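Local coordinates for protein Non-reducing end beta-L-arabinofuranosidase (Bacteroides thetaiotaomicron, PDB 5MQO) that probably hydrolyses glycosidic linkages as a family GH127 enzyme, perhaps as an aceric acidase, in the breakdown of plant pectin by gut bacteria, at residues K426-N431 with K447-Y452; G52-V57 with E638-V643. One frame throughout, in Å; residues are numbered along the deposited sequence.

Interaction 1: K426-N431 with K447-Y452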
loop_
_atom_site.group_PDB
_atom_site.type_symbol
_atom_site.label_atom_id
_atom_site.label_comp_id
_atom_site.label_asym_id
_atom_site.label_seq_id
_atom_site.Cartn_x
_atom_site.Cartn_y
_atom_site.Cartn_z
ATOM N N LYS A 426 6.394 8.455 -14.813
ATOM C CA LYS A 426 5.000 8.479 -15.222
ATOM C C LYS A 426 4.114 7.734 -14.207
ATOM O O LYS A 426 4.562 6.763 -13.582
ATOM C CB LYS A 426 4.868 7.920 -16.642
ATOM C CG LYS A 426 5.575 8.770 -17.698
ATOM C CD LYS A 426 5.562 8.118 -19.074
ATOM C CE LYS A 426 6.666 7.073 -19.198
ATOM N NZ LYS A 426 6.254 5.943 -20.073
ATOM N N TYR A 427 2.872 8.209 -14.050
ATOM C CA TYR A 427 1.946 7.695 -13.052
ATOM C C TYR A 427 0.548 7.281 -13.594
ATOM O O TYR A 427 0.015 7.877 -14.529
ATOM C CB TYR A 427 1.768 8.726 -11.952
ATOM C CG TYR A 427 3.026 9.032 -11.208
ATOM C CD1 TYR A 427 3.956 9.950 -11.712
ATOM C CD2 TYR A 427 3.300 8.435 -9.974
ATOM C CE1 TYR A 427 5.136 10.255 -11.016
ATOM C CE2 TYR A 427 4.468 8.738 -9.259
ATOM C CZ TYR A 427 5.391 9.644 -9.779
ATOM O OH TYR A 427 6.544 9.945 -9.084
ATOM N N PHE A 428 -0.030 6.250 -12.976
ATOM C CA PHE A 428 -1.437 5.924 -13.161
ATOM C C PHE A 428 -2.270 6.573 -12.076
ATOM O O PHE A 428 -1.898 6.507 -10.902
ATOM C CB PHE A 428 -1.701 4.396 -13.017
ATOM C CG PHE A 428 -1.519 3.594 -14.270
ATOM C CD1 PHE A 428 -2.012 4.040 -15.500
ATOM C CD2 PHE A 428 -0.905 2.360 -14.204
ATOM C CE1 PHE A 428 -1.854 3.281 -16.635
ATOM C CE2 PHE A 428 -0.729 1.608 -15.338
ATOM C CZ PHE A 428 -1.206 2.063 -16.555
ATOM N N TYR A 429 -3.431 7.086 -12.472
ATOM C CA TYR A 429 -4.539 7.318 -11.544
ATOM C C TYR A 429 -5.333 6.000 -11.297
ATOM O O TYR A 429 -5.321 5.484 -10.174
ATOM C CB TYR A 429 -5.450 8.407 -12.087
ATOM C CG TYR A 429 -6.484 8.954 -11.112
ATOM C CD1 TYR A 429 -6.111 9.790 -10.036
ATOM C CD2 TYR A 429 -7.838 8.691 -11.289
ATOM C CE1 TYR A 429 -7.069 10.319 -9.167
ATOM C CE2 TYR A 429 -8.796 9.211 -10.428
ATOM C CZ TYR A 429 -8.414 10.026 -9.377
ATOM O OH TYR A 429 -9.370 10.522 -8.537
ATOM N N THR A 430 -6.001 5.453 -12.334
ATOM C CA THR A 430 -6.649 4.132 -12.252
ATOM C C THR A 430 -5.653 2.949 -12.425
ATOM O O THR A 430 -4.651 3.060 -13.138
ATOM C CB THR A 430 -7.753 3.967 -13.320
ATOM O OG1 THR A 430 -7.237 4.318 -14.610
ATOM C CG2 THR A 430 -8.925 4.818 -13.007
ATOM N N ASN A 431 -5.985 1.821 -11.798
ATOM C CA ASN A 431 -5.261 0.567 -11.921
ATOM C C ASN A 431 -6.200 -0.570 -12.361
ATOM O O ASN A 431 -6.533 -1.455 -11.562
ATOM C CB ASN A 431 -4.621 0.211 -10.596
ATOM C CG ASN A 431 -3.465 1.092 -10.285
ATOM O OD1 ASN A 431 -2.347 0.861 -10.747
ATOM N ND2 ASN A 431 -3.719 2.118 -9.523
ATOM N N LYS A 447 -5.121 5.594 -19.591
ATOM C CA LYS A 447 -4.822 4.187 -19.386
ATOM C C LYS A 447 -3.415 3.826 -19.838
ATOM O O LYS A 447 -3.060 2.654 -19.923
ATOM C CB LYS A 447 -5.898 3.336 -20.065
ATOM C CG LYS A 447 -7.310 3.560 -19.517
ATOM C CD LYS A 447 -7.447 3.098 -18.069
ATOM C CE LYS A 447 -8.870 3.199 -17.531
ATOM N NZ LYS A 447 -9.265 4.543 -17.019
ATOM N N GLU A 448 -2.609 4.847 -20.086
ATOM C CA GLU A 448 -1.169 4.724 -20.133
ATOM C C GLU A 448 -0.652 5.676 -19.083
ATOM O O GLU A 448 -1.251 6.730 -18.866
ATOM C CB GLU A 448 -0.675 5.126 -21.500
ATOM C CG GLU A 448 -1.156 4.181 -22.593
ATOM C CD GLU A 448 -0.512 4.470 -23.944
ATOM O OE1 GLU A 448 -1.264 4.681 -24.931
ATOM O OE2 GLU A 448 0.750 4.492 -24.014
ATOM N N ARG A 449 0.437 5.321 -18.406
ATOM C CA ARG A 449 0.997 6.215 -17.373
ATOM C C ARG A 449 1.442 7.520 -17.998
ATOM O O ARG A 449 1.927 7.542 -19.123
ATOM C CB ARG A 449 2.150 5.565 -16.601
ATOM C CG ARG A 449 1.688 4.461 -15.677
ATOM C CD ARG A 449 2.768 3.958 -14.740
ATOM N NE ARG A 449 2.427 2.608 -14.304
ATOM C CZ ARG A 449 2.601 1.496 -15.027
ATOM N NH1 ARG A 449 3.153 1.540 -16.242
ATOM N NH2 ARG A 449 2.206 0.324 -14.536
ATOM N N THR A 450 1.255 8.604 -17.265
ATOM C CA THR A 450 1.568 9.943 -17.760
ATOM C C THR A 450 2.428 10.705 -16.754
ATOM O O THR A 450 2.339 10.469 -15.536
ATOM C CB THR A 450 0.283 10.736 -18.111
ATOM O OG1 THR A 450 0.647 11.922 -18.822
ATOM C CG2 THR A 450 -0.517 11.133 -16.884
ATOM N N GLU A 451 3.250 11.630 -17.256
ATOM C CA GLU A 451 4.150 12.388 -16.376
ATOM C C GLU A 451 3.502 13.653 -15.852
ATOM O O GLU A 451 4.198 14.540 -15.371
ATOM C CB GLU A 451 5.533 12.648 -17.023
ATOM C CG GLU A 451 5.610 13.219 -18.441
ATOM C CD GLU A 451 7.056 13.263 -18.984
ATOM O OE1 GLU A 451 7.494 14.351 -19.417
ATOM O OE2 GLU A 451 7.775 12.225 -18.981
ATOM N N TYR A 452 2.163 13.680 -15.854
ATOM C CA TYR A 452 1.364 14.889 -15.651
ATOM C C TYR A 452 0.729 14.772 -14.279
ATOM O O TYR A 452 -0.354 14.204 -14.106
ATOM C CB TYR A 452 0.317 15.079 -16.765
ATOM C CG TYR A 452 0.925 15.582 -18.074
ATOM C CD1 TYR A 452 0.588 16.840 -18.598
ATOM C CD2 TYR A 452 1.874 14.809 -18.774
ATOM C CE1 TYR A 452 1.160 17.300 -19.783
ATOM C CE2 TYR A 452 2.451 15.261 -19.956
ATOM C CZ TYR A 452 2.091 16.504 -20.458
ATOM O OH TYR A 452 2.653 16.951 -21.630
#
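R449 lies over one face of the F428 ring. Its CG sits above the ring centre, 3.5 Å from the F428 centroid and 6° off the normal, a clear CH-pi contact. CD, anti to CA (chi2 -170°), passes by K426 O; beyond it NE and the guanidinium lie over the CD2-CE2 side, R449 NH2 3.3 Å from F428 CE2. Ring and guanidinium planes are 49° apart, so the two groups meet at a slant and do not stack flat. At the ring edge, near its plane, K447 O lies 3.6 Å from F428 CE1.

Beside this pair the backbones are joined by two nearly straight hydrogen bonds, Y427 N to T450 O at 2.8 Å and T450 N to Y427 O at 3.1 Å. K426 CB packs on R449 CB at 3.6 Å. At the far end, K447 NZ donates to T430 OG1 over 3.2 Å and also binds Y345 OH and W445 O.

Further out, the R449 guanidinium is fixed by S418 O at NH2 and W682 O at NH1, with a cation-pi contact to W682, while T382 OG1 bonds to F428 O. The backbone part is a single antiparallel bridge, Y427 with T450 as its hydrogen-bonded pair, and with the side-chain contacts it ties together two loops that flank strand 434-435 in the GH127 catalytic domain.

Interaction 2: G52-V57 with E638-V643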
loop_
_atom_site.group_PDB
_atom_site.type_symbol
_atom_site.label_atom_id
_atom_site.label_comp_id
_atom_site.label_asym_id
_atom_site.label_seq_id
_atom_site.Cartn_x
_atom_site.Cartn_y
_atom_site.Cartn_z
ATOM N N GLY A 52 16.256 -1.946 -3.629
ATOM C CA GLY A 52 17.422 -1.102 -3.876
ATOM C C GLY A 52 17.360 -0.424 -5.236
ATOM O O GLY A 52 17.576 0.814 -5.352
ATOM N N GLU A 53 17.047 -1.240 -6.251
ATOM C CA GLU A 53 16.923 -0.774 -7.636
ATOM C C GLU A 53 15.780 0.236 -7.793
ATOM O O GLU A 53 15.994 1.338 -8.318
ATOM C CB GLU A 53 16.746 -1.944 -8.594
ATOM C CG GLU A 53 16.873 -1.572 -10.060
ATOM C CD GLU A 53 16.355 -2.661 -10.969
ATOM O OE1 GLU A 53 17.114 -3.620 -11.281
ATOM O OE2 GLU A 53 15.176 -2.542 -11.366
ATOM N N ARG A 54 14.591 -0.111 -7.309
ATOM C CA ARG A 54 13.480 0.833 -7.279
ATOM C C ARG A 54 13.826 2.131 -6.510
ATOM O O ARG A 54 13.623 3.243 -7.026
ATOM C CB ARG A 54 12.247 0.163 -6.677
ATOM C CG ARG A 54 11.612 -0.947 -7.516
ATOM C CD ARG A 54 11.241 -0.482 -8.911
ATOM N NE ARG A 54 12.365 -0.660 -9.824
ATOM C CZ ARG A 54 12.542 -0.012 -10.976
ATOM N NH1 ARG A 54 11.664 0.888 -11.422
ATOM N NH2 ARG A 54 13.619 -0.290 -11.706
ATOM N N PHE A 55 14.377 1.991 -5.301
ATOM C CA PHE A 55 14.809 3.150 -4.498
ATOM C C PHE A 55 15.800 4.091 -5.211
ATOM O O PHE A 55 15.728 5.311 -5.011
ATOM C CB PHE A 55 15.374 2.712 -3.149
ATOM C CG PHE A 55 15.576 3.844 -2.187
ATOM C CD1 PHE A 55 16.792 4.533 -2.133
ATOM C CD2 PHE A 55 14.555 4.243 -1.344
ATOM C CE1 PHE A 55 16.995 5.576 -1.251
ATOM C CE2 PHE A 55 14.747 5.303 -0.454
ATOM C CZ PHE A 55 15.976 5.964 -0.401
ATOM N N ASN A 56 16.708 3.564 -6.040
ATOM C CA ASN A 56 17.580 4.454 -6.851
ATOM C C ASN A 56 16.817 5.236 -7.908
ATOM O O ASN A 56 17.129 6.408 -8.145
ATOM C CB ASN A 56 18.761 3.709 -7.506
ATOM C CG ASN A 56 19.922 3.465 -6.534
ATOM O OD1 ASN A 56 19.859 3.813 -5.342
ATOM N ND2 ASN A 56 20.984 2.860 -7.042
ATOM N N VAL A 57 15.814 4.613 -8.529
ATOM C CA VAL A 57 14.965 5.362 -9.410
ATOM C C VAL A 57 14.245 6.443 -8.599
ATOM O O VAL A 57 14.386 7.638 -8.890
ATOM C CB VAL A 57 13.985 4.471 -10.146
ATOM C CG1 VAL A 57 13.027 5.303 -10.996
ATOM C CG2 VAL A 57 14.742 3.479 -11.013
ATOM N N GLU A 638 12.754 -1.654 -19.450
ATOM C CA GLU A 638 13.342 -0.391 -19.031
ATOM C C GLU A 638 14.466 -0.611 -18.026
ATOM O O GLU A 638 14.435 -0.034 -16.939
ATOM C CB GLU A 638 12.283 0.525 -18.438
ATOM C CG GLU A 638 11.140 0.852 -19.391
ATOM C CD GLU A 638 11.375 2.086 -20.241
ATOM O OE1 GLU A 638 11.871 3.123 -19.725
ATOM O OE2 GLU A 638 11.021 2.008 -21.432
ATOM N N GLY A 639 15.436 -1.459 -18.394
ATOM C CA GLY A 639 16.633 -1.722 -17.571
ATOM C C GLY A 639 16.447 -2.367 -16.200
ATOM O O GLY A 639 17.281 -2.194 -15.320
ATOM N N SER A 640 15.355 -3.114 -16.028
ATOM C CA SER A 640 15.010 -3.775 -14.752
ATOM C C SER A 640 14.873 -5.269 -15.015
ATOM O O SER A 640 14.213 -5.667 -15.989
ATOM C CB SER A 640 13.697 -3.212 -14.174
ATOM O OG SER A 640 13.542 -3.546 -12.804
ATOM N N SER A 641 15.511 -6.079 -14.170
ATOM C CA SER A 641 15.465 -7.520 -14.340
ATOM C C SER A 641 14.242 -8.040 -13.617
ATOM O O SER A 641 14.108 -7.849 -12.406
ATOM C CB SER A 641 16.720 -8.215 -13.804
ATOM O OG SER A 641 16.745 -9.577 -14.240
ATOM N N ILE A 642 13.346 -8.676 -14.362
ATOM C CA ILE A 642 12.117 -9.208 -13.803
ATOM C C ILE A 642 12.024 -10.697 -14.186
ATOM O O ILE A 642 12.592 -11.123 -15.207
ATOM C CB ILE A 642 10.853 -8.390 -14.243
ATOM C CG1 ILE A 642 10.415 -8.763 -15.663
ATOM C CG2 ILE A 642 11.068 -6.870 -14.127
ATOM C CD1 ILE A 642 9.053 -8.240 -16.084
ATOM N N VAL A 643 11.330 -11.478 -13.363
ATOM C CA VAL A 643 11.025 -12.838 -13.699
ATOM C C VAL A 643 9.730 -12.871 -14.502
ATOM O O VAL A 643 8.663 -12.593 -13.972
ATOM C CB VAL A 643 10.910 -13.724 -12.455
ATOM C CG1 VAL A 643 10.518 -15.151 -12.864
ATOM C CG2 VAL A 643 12.231 -13.723 -11.695
#
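E53 reaches from helix 50-69 to S640 at the start of strand 640-651. Its CG is anti to the backbone N (chi1 -169°) and the chain beyond is extended, which brings the carboxylate to the serine. S640 OG donates to E53 OE2 at 2.4 Å, a separation so short that its exact value is doubtful. The other oxygen keeps its distance: E53 OE1 is 4.1 Å from S641 N.

R54, next along the helix, turns its chain back through bends at chi2 and chi3 and lays the edge of its guanidinium against the E53 carboxylate. R54 NH2 forms a salt bridge with E53 OE2 at 2.8 Å, approaching the oxygen on its anti side with an N-H...O angle of 157°. OE2 thus faces both R54 NH2 and S640 OG, the second at a doubtfully short distance, and R54 NH2 itself comes within 3.4 Å of S640 OG. The remaining amino group, NH1, bonds to L422 O. An alanine in place of R54 would probably leave the E53 carboxylate without its charged mate, freer to turn from S640, and the L422 carbonyl without this donor. One residue on, F55 faces elsewhere, packing on V113 and V116 of helix 102-117.

On the opposing segment, E638 and G639 both have positive phi, close to a type I' turn, and form the two-residue tip of the hairpin between strands 631-637 and 640-651. The helix and strand axes stay 10.5 Å apart, running at 141° to each other, so it is the extended E53 side chain that spans most of the gap to S640. Helix 50-69 thus rests on helix 102-117 with one side and meets the hairpin with another, while I642 anchors the strand on I637 of strand 631-637 and on I677 and P678 of strand 670-678.

Both contacts are only partly buried, and their centres are 19 Å apart, with nearest atoms about 6 Å from each other. Interaction 1 is the more extensive, burying 516 Å² against 121 Å², and combines backbone pairing with an aromatic-arginine contact inside the catalytic domain. Interaction 2 is a small polar cluster between the catalytic and C-terminal domains, closing a loop of 580 residues within which interaction 1 is nested. Each holds different elements, yet they have neighbours in common: R54 binds L422 and E638 touches D423, just ahead of segment 426-431, while R449 reaches W682 of the C-terminal domain. In each contact an arginine also bonds to backbone carbonyl oxygen outside the segments, one for R54 and two for R449.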